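PDB 3EWN: ThiJ/PfpI family protein from Pseudomonas syringae pv. tomato, which is of unknown function but belongs to the DJ-1/PfpI family, within the wider class I glutamine amidotransferase-like clan. Local coordinates for residues I26-Y31 against G41-F46; V87-G92 against T121-G126; A108-R113 against L128-A133; Y139-H144 against R169-G174; E160-R165 against V175-D180. All blocks are in the same frame, centred on the assembly; numbering follows the deposited sequence.

Interaction 1. Residues I26-Y31 against G41-F46; sequences IAMLVY and GPHCMF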
# COMPACT_ATOMS: atom_id res chain seq x y z
N ILE A 26 -3.49 -16.03 -8.94
CA ILE A 26 -2.70 -15.52 -7.83
C ILE A 26 -3.44 -15.57 -6.50
O ILE A 26 -4.49 -14.94 -6.34
CB ILE A 26 -2.29 -14.05 -8.12
CG1 ILE A 26 -1.47 -14.01 -9.42
CG2 ILE A 26 -1.50 -13.47 -6.96
CD1 ILE A 26 -1.29 -12.61 -10.00
N ALA A 27 -2.90 -16.33 -5.55
CA ALA A 27 -3.52 -16.44 -4.23
C ALA A 27 -2.71 -15.66 -3.20
O ALA A 27 -1.52 -15.90 -3.02
CB ALA A 27 -3.61 -17.91 -3.82
N MSE A 28 -3.38 -14.73 -2.52
CA MSE A 28 -2.74 -13.91 -1.51
C MSE A 28 -3.38 -14.17 -0.15
O MSE A 28 -4.56 -13.88 0.07
CB MSE A 28 -2.88 -12.43 -1.89
CG MSE A 28 -2.37 -12.12 -3.30
SE MSE A 28 -2.46 -10.27 -3.83
CE MSE A 28 -0.82 -9.65 -3.07
N LEU A 29 -2.60 -14.74 0.76
CA LEU A 29 -3.08 -15.05 2.10
C LEU A 29 -3.28 -13.79 2.93
O LEU A 29 -2.49 -12.86 2.86
CB LEU A 29 -2.07 -15.96 2.81
CG LEU A 29 -2.36 -16.31 4.27
CD1 LEU A 29 -3.49 -17.32 4.35
CD2 LEU A 29 -1.09 -16.89 4.91
N VAL A 30 -4.37 -13.76 3.70
CA VAL A 30 -4.63 -12.65 4.60
C VAL A 30 -5.02 -13.28 5.93
O VAL A 30 -5.55 -14.39 5.96
CB VAL A 30 -5.77 -11.70 4.11
CG1 VAL A 30 -5.36 -11.03 2.82
CG2 VAL A 30 -7.08 -12.47 3.95
N TYR A 31 -4.75 -12.58 7.02
CA TYR A 31 -5.06 -13.09 8.35
C TYR A 31 -5.14 -11.95 9.34
O TYR A 31 -4.62 -10.86 9.08
CB TYR A 31 -3.99 -14.11 8.78
CG TYR A 31 -2.57 -13.62 8.63
CD1 TYR A 31 -1.98 -12.79 9.59
CD2 TYR A 31 -1.81 -13.97 7.52
CE1 TYR A 31 -0.67 -12.33 9.44
CE2 TYR A 31 -0.49 -13.52 7.36
CZ TYR A 31 0.07 -12.70 8.32
OH TYR A 31 1.35 -12.25 8.18
N GLY A 41 0.97 -3.40 -1.28
CA GLY A 41 2.06 -3.00 -2.15
C GLY A 41 2.06 -3.99 -3.31
O GLY A 41 1.99 -3.60 -4.48
N PRO A 42 2.13 -5.30 -3.01
CA PRO A 42 2.12 -6.30 -4.07
C PRO A 42 0.79 -6.32 -4.83
O PRO A 42 0.77 -6.44 -6.06
CB PRO A 42 2.36 -7.61 -3.31
CG PRO A 42 3.22 -7.17 -2.17
CD PRO A 42 2.56 -5.89 -1.73
N HIS A 43 -0.32 -6.19 -4.11
CA HIS A 43 -1.63 -6.21 -4.76
C HIS A 43 -1.70 -5.12 -5.83
O HIS A 43 -2.26 -5.33 -6.91
CB HIS A 43 -2.75 -6.04 -3.73
CG HIS A 43 -4.12 -6.29 -4.28
ND1 HIS A 43 -4.83 -5.33 -4.97
CD2 HIS A 43 -4.89 -7.40 -4.28
CE1 HIS A 43 -5.98 -5.85 -5.38
NE2 HIS A 43 -6.04 -7.10 -4.98
N CYS A 44 -1.13 -3.96 -5.52
CA CYS A 44 -1.10 -2.84 -6.44
C CYS A 44 -0.47 -3.27 -7.77
O CYS A 44 -0.97 -2.95 -8.85
CB CYS A 44 -0.28 -1.70 -5.84
SG CYS A 44 0.04 -0.31 -6.95
N MSE A 45 0.63 -4.01 -7.68
CA MSE A 45 1.32 -4.48 -8.87
C MSE A 45 0.63 -5.67 -9.53
O MSE A 45 0.46 -5.68 -10.74
CB MSE A 45 2.77 -4.83 -8.55
CG MSE A 45 3.60 -3.62 -8.09
SE MSE A 45 3.64 -2.17 -9.35
CE MSE A 45 4.42 -0.83 -8.26
N PHE A 46 0.25 -6.68 -8.74
CA PHE A 46 -0.42 -7.84 -9.32
C PHE A 46 -1.75 -7.43 -9.94
O PHE A 46 -2.19 -8.00 -10.94
CB PHE A 46 -0.70 -8.91 -8.25
CG PHE A 46 0.52 -9.65 -7.79
CD1 PHE A 46 1.43 -10.16 -8.71
CD2 PHE A 46 0.75 -9.88 -6.44
CE1 PHE A 46 2.53 -10.90 -8.29
CE2 PHE A 46 1.85 -10.62 -6.01
CZ PHE A 46 2.75 -11.12 -6.94
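I26 and M28 point from strand 26-29 onto helix 41-46, where P42, H43 and F46 receive them; the axes of the two short elements run nearly antiparallel, 166° apart. M28 is modelled as selenomethionine.

The apolar contacts gather round its methyl and round one aromatic ring. M28 CE reaches the edge of the F46 ring in its plane, 3.7 Å from F46 CD2, and lies 3.8 Å from P42 CB. The flexible, unbranched chain suits this place: a bend at chi3 (84°) sets CE in among them, 3.6 Å from the backbone N of H43. I26 meets a different part of F46: CD1 is 3.9 Å from F46 CD1, while CG2 stands over one face of the ring, offset toward the rim.

The second kind of contact is between selenium and the rings. M28 SE is 4.8 Å from the centroid of H43 and 5.4 Å from that of F46, oblique to both; the latter is a Met-aromatic contact. The M28 and H43 side chains cross at about a right angle.

F89 of strand 87-90 touches both M28 and P42, and M185 of helix 177-189 packs on F46. Strand 25-29 and helix 36-46 are the first two elements of a beta-alpha-beta unit. With buried carbon, selenium and aromatic surface doing the work, their cohesion across this interface rests on shape and polarisability rather than on directed polar bonds.

Interaction 2. Residues V87-G92 against T121-G126; sequences VLFAPG and TSVCSG
F89 and T121, paired on one face of the sheet, set their side chains at about a right angle: the hydroxyl of T121 comes to the edge of the phenyl ring, in its plane, with OG1 3.5 Å from F89 CD1. Further along the same edge V123 CG2 lies 3.6 Å from F89 CE1, a branched aliphatic group set against the rim of a flat one. T121 holds OG1 between its own backbone N and carbonyl carbon (chi1 68°), and from there it donates to L88 O at 2.9 Å. T121 N donates to the same oxygen at 2.8 Å, so two protons grip one carbonyl. A90 N to T121 O and V123 N to A90 O continue this parallel pairing at the centre of the alpha/beta sheet of the DJ-1/PfpI fold. Beyond the strand, C124 takes a positive phi (60°) in a type II' turn, the sharp elbow on which relatives carry their nucleophilic cysteine; a similar role here is only inferred. Glycine suits G92 and G126, since a CB on G92 would collide with S125 N and C124 CB, and one on G126 with A90 O. S125 OG packs 3.1 Å from G92 CA and hydrogen-bonds G93 O.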
# COMPACT_ATOMS: atom_id res chain seq x y z
N VAL A 87 0.92 -18.01 -8.64
CA VAL A 87 1.62 -17.41 -7.51
C VAL A 87 0.92 -17.62 -6.17
O VAL A 87 -0.29 -17.46 -6.05
CB VAL A 87 1.77 -15.88 -7.69
CG1 VAL A 87 2.49 -15.29 -6.49
CG2 VAL A 87 2.52 -15.57 -8.97
N LEU A 88 1.71 -18.00 -5.16
CA LEU A 88 1.20 -18.18 -3.80
C LEU A 88 1.94 -17.06 -3.07
O LEU A 88 3.15 -16.93 -3.21
CB LEU A 88 1.60 -19.54 -3.23
CG LEU A 88 1.21 -19.78 -1.76
CD1 LEU A 88 -0.31 -19.66 -1.58
CD2 LEU A 88 1.68 -21.16 -1.34
N PHE A 89 1.22 -16.27 -2.28
CA PHE A 89 1.83 -15.14 -1.59
C PHE A 89 1.39 -14.99 -0.14
O PHE A 89 0.22 -15.20 0.18
CB PHE A 89 1.50 -13.85 -2.34
CG PHE A 89 1.83 -12.59 -1.59
CD1 PHE A 89 3.08 -11.98 -1.73
CD2 PHE A 89 0.90 -12.01 -0.73
CE1 PHE A 89 3.39 -10.82 -1.03
CE2 PHE A 89 1.20 -10.84 -0.02
CZ PHE A 89 2.45 -10.25 -0.18
N ALA A 90 2.33 -14.60 0.73
CA ALA A 90 2.01 -14.38 2.13
C ALA A 90 2.57 -13.06 2.63
O ALA A 90 3.76 -12.77 2.44
CB ALA A 90 2.55 -15.52 2.99
N PRO A 91 1.72 -12.22 3.24
CA PRO A 91 2.15 -10.92 3.77
C PRO A 91 2.65 -11.10 5.19
O PRO A 91 2.50 -12.18 5.78
CB PRO A 91 0.87 -10.09 3.72
CG PRO A 91 -0.17 -11.11 4.09
CD PRO A 91 0.25 -12.33 3.26
N GLY A 92 3.23 -10.03 5.74
CA GLY A 92 3.76 -10.07 7.10
C GLY A 92 2.91 -9.41 8.17
O GLY A 92 1.72 -9.17 7.99
N THR A 121 5.96 -16.93 -2.99
CA THR A 121 6.43 -15.61 -2.60
C THR A 121 5.90 -15.09 -1.28
O THR A 121 4.94 -15.62 -0.72
CB THR A 121 6.03 -14.59 -3.68
OG1 THR A 121 4.60 -14.44 -3.68
CG2 THR A 121 6.47 -15.06 -5.06
N SER A 122 6.53 -14.03 -0.79
CA SER A 122 6.12 -13.40 0.45
C SER A 122 6.82 -12.06 0.57
O SER A 122 7.77 -11.77 -0.17
CB SER A 122 6.50 -14.26 1.66
OG SER A 122 7.91 -14.30 1.86
N VAL A 123 6.33 -11.23 1.47
CA VAL A 123 6.91 -9.93 1.73
C VAL A 123 7.00 -9.77 3.24
O VAL A 123 6.14 -10.26 3.98
CB VAL A 123 6.04 -8.79 1.13
CG1 VAL A 123 6.42 -7.44 1.74
CG2 VAL A 123 6.21 -8.75 -0.37
N CYS A 124 8.06 -9.12 3.72
CA CYS A 124 8.20 -8.88 5.15
C CYS A 124 8.23 -10.18 5.95
O CYS A 124 8.78 -11.18 5.50
CB CYS A 124 7.04 -7.98 5.60
SG CYS A 124 7.30 -7.10 7.15
N SER A 125 7.63 -10.18 7.14
CA SER A 125 7.64 -11.38 7.97
C SER A 125 6.83 -12.53 7.38
O SER A 125 6.72 -13.60 7.98
CB SER A 125 7.14 -11.07 9.39
OG SER A 125 5.83 -10.54 9.37
N GLY A 126 6.25 -12.31 6.21
CA GLY A 126 5.48 -13.36 5.57
C GLY A 126 6.37 -14.56 5.28
O GLY A 126 5.89 -15.68 5.15

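Interaction 3. Residues A108-R113 against L128-A133; sequences AFMADR and LILGAA
M110, a selenomethionine, carries the contact between helices 104-114 and 126-132, reaching I129, L130 and A133 with CB, CG and the terminal CE. At its root CB meets A133 CB at 3.7 Å, one small group against another, which lets the backbones come close: the CA atoms of A111 and A133 are 5.2 Å apart. Further out, CG touches I129 CG2 at 4.0 Å. The methyl end then reaches L130, CE lying 3.7 Å from L130 CD2. A long unbranched chain suits this place because it can fold: chi2 (-59°) and chi3 (-72°) both bend it, the second setting CE near the leucine. The CA-CB bond of L130 leads away from helix 104-114, yet its branched end comes back far enough to receive the methyl. M110, I129 and L130 are all buried, and the contact between them is purely apolar.

The other side is thinner and partly open to solvent. There A111 CB lies 3.6 Å from the carbonyl oxygen of A133, and both alanines are partly exposed; short side chains let the two segments come close here without bringing bulk to the surface. D112 takes no part in the contact and uses its carboxylate in salt bridges with R113 of its own helix and with R116.

Beneath the buried part, M110 rests on L88 and A90 of strand 87-90, while L130 touches I120 and S122 of strand 119-123. Two helices lying side by side over neighbouring parallel strands are characteristic of the helical layer of a Rossmann-like alpha/beta/alpha sandwich, the general architecture of this family.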
# COMPACT_ATOMS: atom_id res chain seq x y z
N ALA A 108 -1.04 -26.16 6.58
CA ALA A 108 -1.42 -27.24 5.68
C ALA A 108 -1.77 -26.69 4.31
O ALA A 108 -1.38 -27.25 3.29
CB ALA A 108 -2.61 -28.01 6.26
N PHE A 109 -2.50 -25.58 4.30
CA PHE A 109 -2.91 -24.92 3.06
C PHE A 109 -1.68 -24.42 2.30
O PHE A 109 -1.55 -24.65 1.10
CB PHE A 109 -3.83 -23.73 3.35
CG PHE A 109 -4.00 -22.80 2.18
CD1 PHE A 109 -4.81 -23.15 1.10
CD2 PHE A 109 -3.32 -21.58 2.13
CE1 PHE A 109 -4.95 -22.30 0.00
CE2 PHE A 109 -3.45 -20.73 1.04
CZ PHE A 109 -4.26 -21.09 -0.03
N MSE A 110 -0.80 -23.72 3.01
CA MSE A 110 0.40 -23.18 2.39
C MSE A 110 1.29 -24.29 1.86
O MSE A 110 1.84 -24.18 0.76
CB MSE A 110 1.17 -22.31 3.40
CG MSE A 110 0.45 -21.01 3.78
SE MSE A 110 0.06 -19.81 2.31
CE MSE A 110 1.85 -19.22 1.97
N ALA A 111 1.43 -25.37 2.62
CA ALA A 111 2.26 -26.49 2.20
C ALA A 111 1.70 -27.16 0.95
O ALA A 111 2.44 -27.48 0.03
CB ALA A 111 2.38 -27.51 3.33
N ASP A 112 0.39 -27.38 0.94
CA ASP A 112 -0.25 -28.02 -0.21
C ASP A 112 -0.13 -27.17 -1.47
O ASP A 112 0.39 -27.62 -2.49
CB ASP A 112 -1.72 -28.28 0.08
CG ASP A 112 -2.44 -28.88 -1.11
OD1 ASP A 112 -2.17 -30.05 -1.44
OD2 ASP A 112 -3.26 -28.16 -1.73
N ARG A 113 -0.63 -25.94 -1.41
CA ARG A 113 -0.58 -25.06 -2.57
C ARG A 113 0.86 -24.79 -2.99
O ARG A 113 1.14 -24.67 -4.18
CB ARG A 113 -1.29 -23.74 -2.25
CG ARG A 113 -2.77 -23.93 -1.94
CD ARG A 113 -3.49 -24.67 -3.07
NE ARG A 113 -4.94 -24.64 -2.92
CZ ARG A 113 -5.62 -25.27 -1.97
NH1 ARG A 113 -4.98 -26.01 -1.07
NH2 ARG A 113 -6.94 -25.15 -1.91
N LEU A 128 8.17 -16.01 7.27
CA LEU A 128 8.18 -16.91 8.43
C LEU A 128 7.09 -17.95 8.18
O LEU A 128 7.22 -19.11 8.58
CB LEU A 128 7.85 -16.15 9.73
CG LEU A 128 8.81 -15.08 10.25
CD1 LEU A 128 8.25 -14.52 11.56
CD2 LEU A 128 10.21 -15.66 10.49
N ILE A 129 6.02 -17.53 7.51
CA ILE A 129 4.93 -18.44 7.19
C ILE A 129 5.40 -19.44 6.14
O ILE A 129 5.12 -20.64 6.26
CB ILE A 129 3.69 -17.66 6.67
CG1 ILE A 129 3.13 -16.78 7.79
CG2 ILE A 129 2.63 -18.64 6.16
CD1 ILE A 129 2.02 -15.82 7.34
N LEU A 130 6.13 -18.97 5.13
CA LEU A 130 6.65 -19.85 4.08
C LEU A 130 7.60 -20.86 4.71
O LEU A 130 7.60 -22.04 4.35
CB LEU A 130 7.43 -19.06 3.02
CG LEU A 130 6.71 -18.02 2.16
CD1 LEU A 130 7.67 -17.52 1.09
CD2 LEU A 130 5.47 -18.63 1.52
N GLY A 131 8.42 -20.39 5.63
CA GLY A 131 9.37 -21.28 6.28
C GLY A 131 8.69 -22.31 7.16
O GLY A 131 9.01 -23.49 7.10
N ALA A 132 7.74 -21.86 7.98
CA ALA A 132 7.03 -22.77 8.87
C ALA A 132 6.22 -23.80 8.09
O ALA A 132 5.94 -24.88 8.59
CB ALA A 132 6.11 -21.98 9.81
N ALA A 133 5.85 -23.46 6.86
CA ALA A 133 5.08 -24.37 6.01
C ALA A 133 6.00 -25.33 5.28
O ALA A 133 5.55 -26.17 4.51
CB ALA A 133 4.24 -23.58 5.00

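Interaction 4. Residues Y139-H144 against R169-G174; sequences YKATSH and RITGAG
Y139-H144 and R169-G174 run in nearly the same direction, 14° apart end to end, and converge as they go: the CA atoms are 7.3 Å apart at Y139 and R169 but 3.9 Å at H144 and G174. Strand 169-172 belongs to the central sheet of the alpha/beta fold of the DJ-1/PfpI family, whereas strand 140-141 pairs with 157-158 in a separate small sheet.

A side chain spans the gap between the backbones. T142 N donates to T171 OG1 at 3.0 Å in a nearly straight bond (168°), and water 1 lies 2.7 Å from that hydroxyl oxygen and 2.8 Å from K140 O, joining the two segments again. Threonine serves here because its short side chain brings an acceptor oxygen up to T142 N, while its methyl packs toward S122.

At the wide end two large flat groups fill the space. The guanidinium of R169 stacks on the Y139 ring, centres 3.8 Å apart and planes 5° from parallel, a cation-pi contact. R169 CD adds a CH-pi contact over the same ring, 3.6 Å from its centroid. L135 O accepts from R169 NE.

At the narrow end H144 hydrogen-bonds M201 O of the second subunit through NE2, and a bound glycerol lies close by, consistent with a pocket. G174 suits this spot because a CB would collide with the imidazole: H144 CD2 stands only 3.8 Å from G174 CA.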
# COMPACT_ATOMS: atom_id res chain seq x y z
N TYR A 139 16.47 -22.77 0.57
CA TYR A 139 16.25 -21.58 -0.26
C TYR A 139 16.71 -20.28 0.38
O TYR A 139 16.51 -20.07 1.58
CB TYR A 139 14.75 -21.44 -0.58
CG TYR A 139 14.23 -22.45 -1.55
CD1 TYR A 139 14.25 -22.21 -2.92
CD2 TYR A 139 13.73 -23.68 -1.11
CE1 TYR A 139 13.80 -23.16 -3.83
CE2 TYR A 139 13.29 -24.63 -2.00
CZ TYR A 139 13.32 -24.37 -3.35
OH TYR A 139 12.88 -25.33 -4.23
N LYS A 140 17.32 -19.42 -0.42
CA LYS A 140 17.74 -18.11 0.08
C LYS A 140 16.44 -17.33 0.18
O LYS A 140 15.54 -17.48 -0.65
CB LYS A 140 18.67 -17.42 -0.92
CG LYS A 140 20.08 -17.97 -0.94
CD LYS A 140 20.89 -17.38 -2.09
CE LYS A 140 20.96 -15.86 -2.02
NZ LYS A 140 21.68 -15.31 -3.21
N ALA A 141 16.33 -16.49 1.20
CA ALA A 141 15.13 -15.70 1.38
C ALA A 141 15.39 -14.55 2.34
O ALA A 141 16.28 -14.62 3.18
CB ALA A 141 14.00 -16.57 1.92
N THR A 142 14.62 -13.48 2.19
CA THR A 142 14.77 -12.32 3.05
C THR A 142 13.50 -12.17 3.88
O THR A 142 12.60 -13.00 3.81
CB THR A 142 15.04 -11.04 2.22
OG1 THR A 142 15.28 -9.94 3.12
CG2 THR A 142 13.86 -10.70 1.33
N SER A 143 13.43 -11.11 4.67
CA SER A 143 12.26 -10.87 5.52
C SER A 143 12.44 -9.49 6.12
O SER A 143 13.33 -8.74 5.72
CB SER A 143 12.22 -11.92 6.63
OG SER A 143 10.97 -11.92 7.31
N HIS A 144 11.60 -9.12 7.08
CA HIS A 144 11.75 -7.83 7.74
C HIS A 144 13.08 -7.97 8.49
O HIS A 144 13.47 -9.07 8.89
CB HIS A 144 10.60 -7.58 8.72
CG HIS A 144 10.61 -6.21 9.32
ND1 HIS A 144 11.34 -5.89 10.45
CD2 HIS A 144 9.98 -5.07 8.94
CE1 HIS A 144 11.16 -4.61 10.73
NE2 HIS A 144 10.35 -4.09 9.83
N ARG A 169 11.39 -19.25 -5.69
CA ARG A 169 11.09 -18.61 -4.42
C ARG A 169 11.52 -17.15 -4.54
O ARG A 169 12.70 -16.87 -4.77
CB ARG A 169 11.88 -19.26 -3.27
CG ARG A 169 11.14 -20.33 -2.49
CD ARG A 169 10.78 -21.54 -3.35
NE ARG A 169 10.39 -22.67 -2.52
CZ ARG A 169 9.99 -23.84 -2.99
NH1 ARG A 169 9.91 -24.05 -4.30
NH2 ARG A 169 9.68 -24.82 -2.15
N ILE A 170 10.58 -16.23 -4.40
CA ILE A 170 10.90 -14.81 -4.48
C ILE A 170 10.33 -14.13 -3.25
O ILE A 170 9.12 -14.16 -3.00
CB ILE A 170 10.31 -14.19 -5.77
CG1 ILE A 170 10.83 -14.96 -6.98
CG2 ILE A 170 10.72 -12.71 -5.85
CD1 ILE A 170 10.30 -14.49 -8.32
N THR A 171 11.21 -13.52 -2.46
CA THR A 171 10.79 -12.86 -1.23
C THR A 171 11.24 -11.40 -1.16
O THR A 171 12.30 -11.04 -1.66
CB THR A 171 11.33 -13.61 0.02
OG1 THR A 171 12.74 -13.81 -0.11
CG2 THR A 171 10.64 -14.96 0.17
N GLY A 172 10.39 -10.57 -0.56
CA GLY A 172 10.71 -9.17 -0.40
C GLY A 172 10.98 -8.88 1.06
O GLY A 172 10.48 -9.59 1.94
N ALA A 173 11.76 -7.84 1.34
CA ALA A 173 12.07 -7.49 2.72
C ALA A 173 10.90 -6.81 3.42
O ALA A 173 9.75 -7.00 3.05
CB ALA A 173 13.31 -6.60 2.76
N GLY A 174 11.21 -6.01 4.44
CA GLY A 174 10.18 -5.34 5.20
C GLY A 174 9.20 -4.46 4.45
O GLY A 174 9.52 -3.81 3.46
O HOH W 1 13.34 -15.99 -1.64

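Interaction 5. Residues E160-R165 against V175-D180; sequences EARVVR and VTAGLD
R162 holds D180 and T176 with two different N-H groups of one guanidinium. NE donates to D180 OD2 at 2.7 Å (154°), a salt bridge in which the carboxylate oxygen lies in the guanidinium plane, although the planes of the two groups are turned 63° apart. NH2 donates to T176 OG1 at 3.0 Å (147°), again close to that plane. At the same edge water 2 accepts from R162 NH2 at 2.8 Å and donates to T176 O at 2.8 Å. A177 lies against one face, its CA 3.4 Å from the guanidinium plane and offset toward the rim, while A177 CB packs 3.7 Å from R162 CG. A residue this small lets the flat group settle closely on the backbone. Arginine suits the other side, since its chain, extended from CG to NE, spans the distance and delivers several donors. V163 adds a looser apolar touch, CG2 to D180 CB at 4.1 Å.

The next shell fixes these groups. D180 OD1 bonds Y204 OH, and OD2 has a second partner in the backbone N of D207 of the second subunit. S202 O of that subunit bonds T176 OG1 and its E203 O bonds R162 NH1, so this cluster of polar groups lies at the contact between the two subunits of the assembly.

Within the fold, R162 leads into strand 163-166, the sheet edge antiparallel to strand 169-172; D180 lies in the first turn of helix 177-189, with T176 just before that range, and the helix leans on helix 36-46 through L179.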
# COMPACT_ATOMS: atom_id res chain seq x y z
N GLU A 160 20.46 -10.82 3.12
CA GLU A 160 20.13 -9.41 3.29
C GLU A 160 20.09 -8.65 1.97
O GLU A 160 21.10 -8.12 1.51
CB GLU A 160 21.12 -8.72 4.24
CG GLU A 160 20.54 -7.44 4.85
CD GLU A 160 21.54 -6.63 5.67
OE1 GLU A 160 22.49 -7.23 6.23
OE2 GLU A 160 21.37 -5.40 5.76
N ALA A 161 18.91 -8.62 1.36
CA ALA A 161 18.65 -7.92 0.12
C ALA A 161 17.18 -7.53 0.18
O ALA A 161 16.39 -8.20 0.85
CB ALA A 161 18.92 -8.82 -1.08
N ARG A 162 16.80 -6.47 -0.52
CA ARG A 162 15.41 -6.01 -0.50
C ARG A 162 14.49 -7.01 -1.19
O ARG A 162 13.34 -7.20 -0.79
CB ARG A 162 15.31 -4.65 -1.17
CG ARG A 162 14.00 -3.93 -0.90
CD ARG A 162 14.10 -2.48 -1.33
NE ARG A 162 12.88 -1.72 -1.11
CZ ARG A 162 12.41 -1.36 0.09
NH1 ARG A 162 13.06 -1.70 1.20
NH2 ARG A 162 11.32 -0.61 0.17
N VAL A 163 15.00 -7.64 -2.25
CA VAL A 163 14.25 -8.64 -2.99
C VAL A 163 15.21 -9.79 -3.28
O VAL A 163 16.30 -9.57 -3.81
CB VAL A 163 13.72 -8.09 -4.34
CG1 VAL A 163 13.01 -9.20 -5.10
CG2 VAL A 163 12.78 -6.92 -4.09
N VAL A 164 14.81 -11.00 -2.91
CA VAL A 164 15.65 -12.17 -3.12
C VAL A 164 14.95 -13.24 -3.94
O VAL A 164 13.81 -13.61 -3.65
CB VAL A 164 16.06 -12.80 -1.76
CG1 VAL A 164 16.88 -14.07 -2.00
CG2 VAL A 164 16.85 -11.81 -0.93
N ARG A 165 15.63 -13.72 -4.98
CA ARG A 165 15.06 -14.79 -5.78
C ARG A 165 15.99 -15.99 -5.79
O ARG A 165 17.19 -15.87 -6.00
CB ARG A 165 14.81 -14.35 -7.23
CG ARG A 165 14.26 -15.51 -8.05
CD ARG A 165 13.91 -15.15 -9.49
NE ARG A 165 13.36 -16.32 -10.17
CZ ARG A 165 12.95 -16.34 -11.43
NH1 ARG A 165 13.02 -15.24 -12.17
NH2 ARG A 165 12.45 -17.45 -11.95
N VAL A 175 7.97 -4.45 4.97
CA VAL A 175 6.85 -3.67 4.47
C VAL A 175 6.89 -3.10 3.04
O VAL A 175 6.47 -3.77 2.09
CB VAL A 175 6.55 -2.51 5.45
CG1 VAL A 175 5.23 -1.84 5.11
CG2 VAL A 175 6.54 -3.05 6.89
N THR A 176 7.37 -1.87 2.89
CA THR A 176 7.40 -1.21 1.59
C THR A 176 8.16 -1.93 0.49
O THR A 176 7.98 -1.62 -0.69
CB THR A 176 7.93 0.24 1.72
OG1 THR A 176 9.25 0.22 2.25
CG2 THR A 176 7.03 1.05 2.65
N ALA A 177 9.01 -2.88 0.86
CA ALA A 177 9.77 -3.64 -0.13
C ALA A 177 8.80 -4.37 -1.08
O ALA A 177 9.18 -4.75 -2.19
CB ALA A 177 10.68 -4.65 0.57
N GLY A 178 7.57 -4.55 -0.63
CA GLY A 178 6.57 -5.23 -1.44
C GLY A 178 6.36 -4.61 -2.81
O GLY A 178 6.02 -5.30 -3.76
N LEU A 179 6.55 -3.30 -2.90
CA LEU A 179 6.39 -2.62 -4.18
C LEU A 179 7.47 -3.02 -5.18
O LEU A 179 7.19 -3.25 -6.36
CB LEU A 179 6.43 -1.10 -3.98
CG LEU A 179 5.20 -0.49 -3.34
CD1 LEU A 179 5.48 0.97 -2.97
CD2 LEU A 179 4.02 -0.59 -4.30
N ASP A 180 8.71 -3.12 -4.71
CA ASP A 180 9.81 -3.51 -5.59
C ASP A 180 9.66 -4.98 -5.97
O ASP A 180 9.92 -5.38 -7.10
CB ASP A 180 11.15 -3.23 -4.91
CG ASP A 180 11.38 -1.75 -4.70
OD1 ASP A 180 10.94 -0.97 -5.57
OD2 ASP A 180 11.99 -1.35 -3.68
O HOH W 2 9.52 0.49 -1.74

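How the interactions relate
From the N terminus, interaction 1 closes the short loop between strand 25-29 and helix 36-46 before any other contact opens. Interaction 2 then spans about thirty residues to set strand 87-90 beside strand 119-123, and interaction 3 crosses it, since 108-113 lies inside the loop of interaction 2 and 128-133 beyond it; together they tie sheet centre to helical layer. Interactions 4 and 5 come later and cross each other in the same way, coupling the sheet edge to helix 177-189. The central sheet unites interactions 1, 2, 4 and 5. L179 packs on G41, linking 5 to 1, while C124 O meets S143 OG, linking 2 to 4.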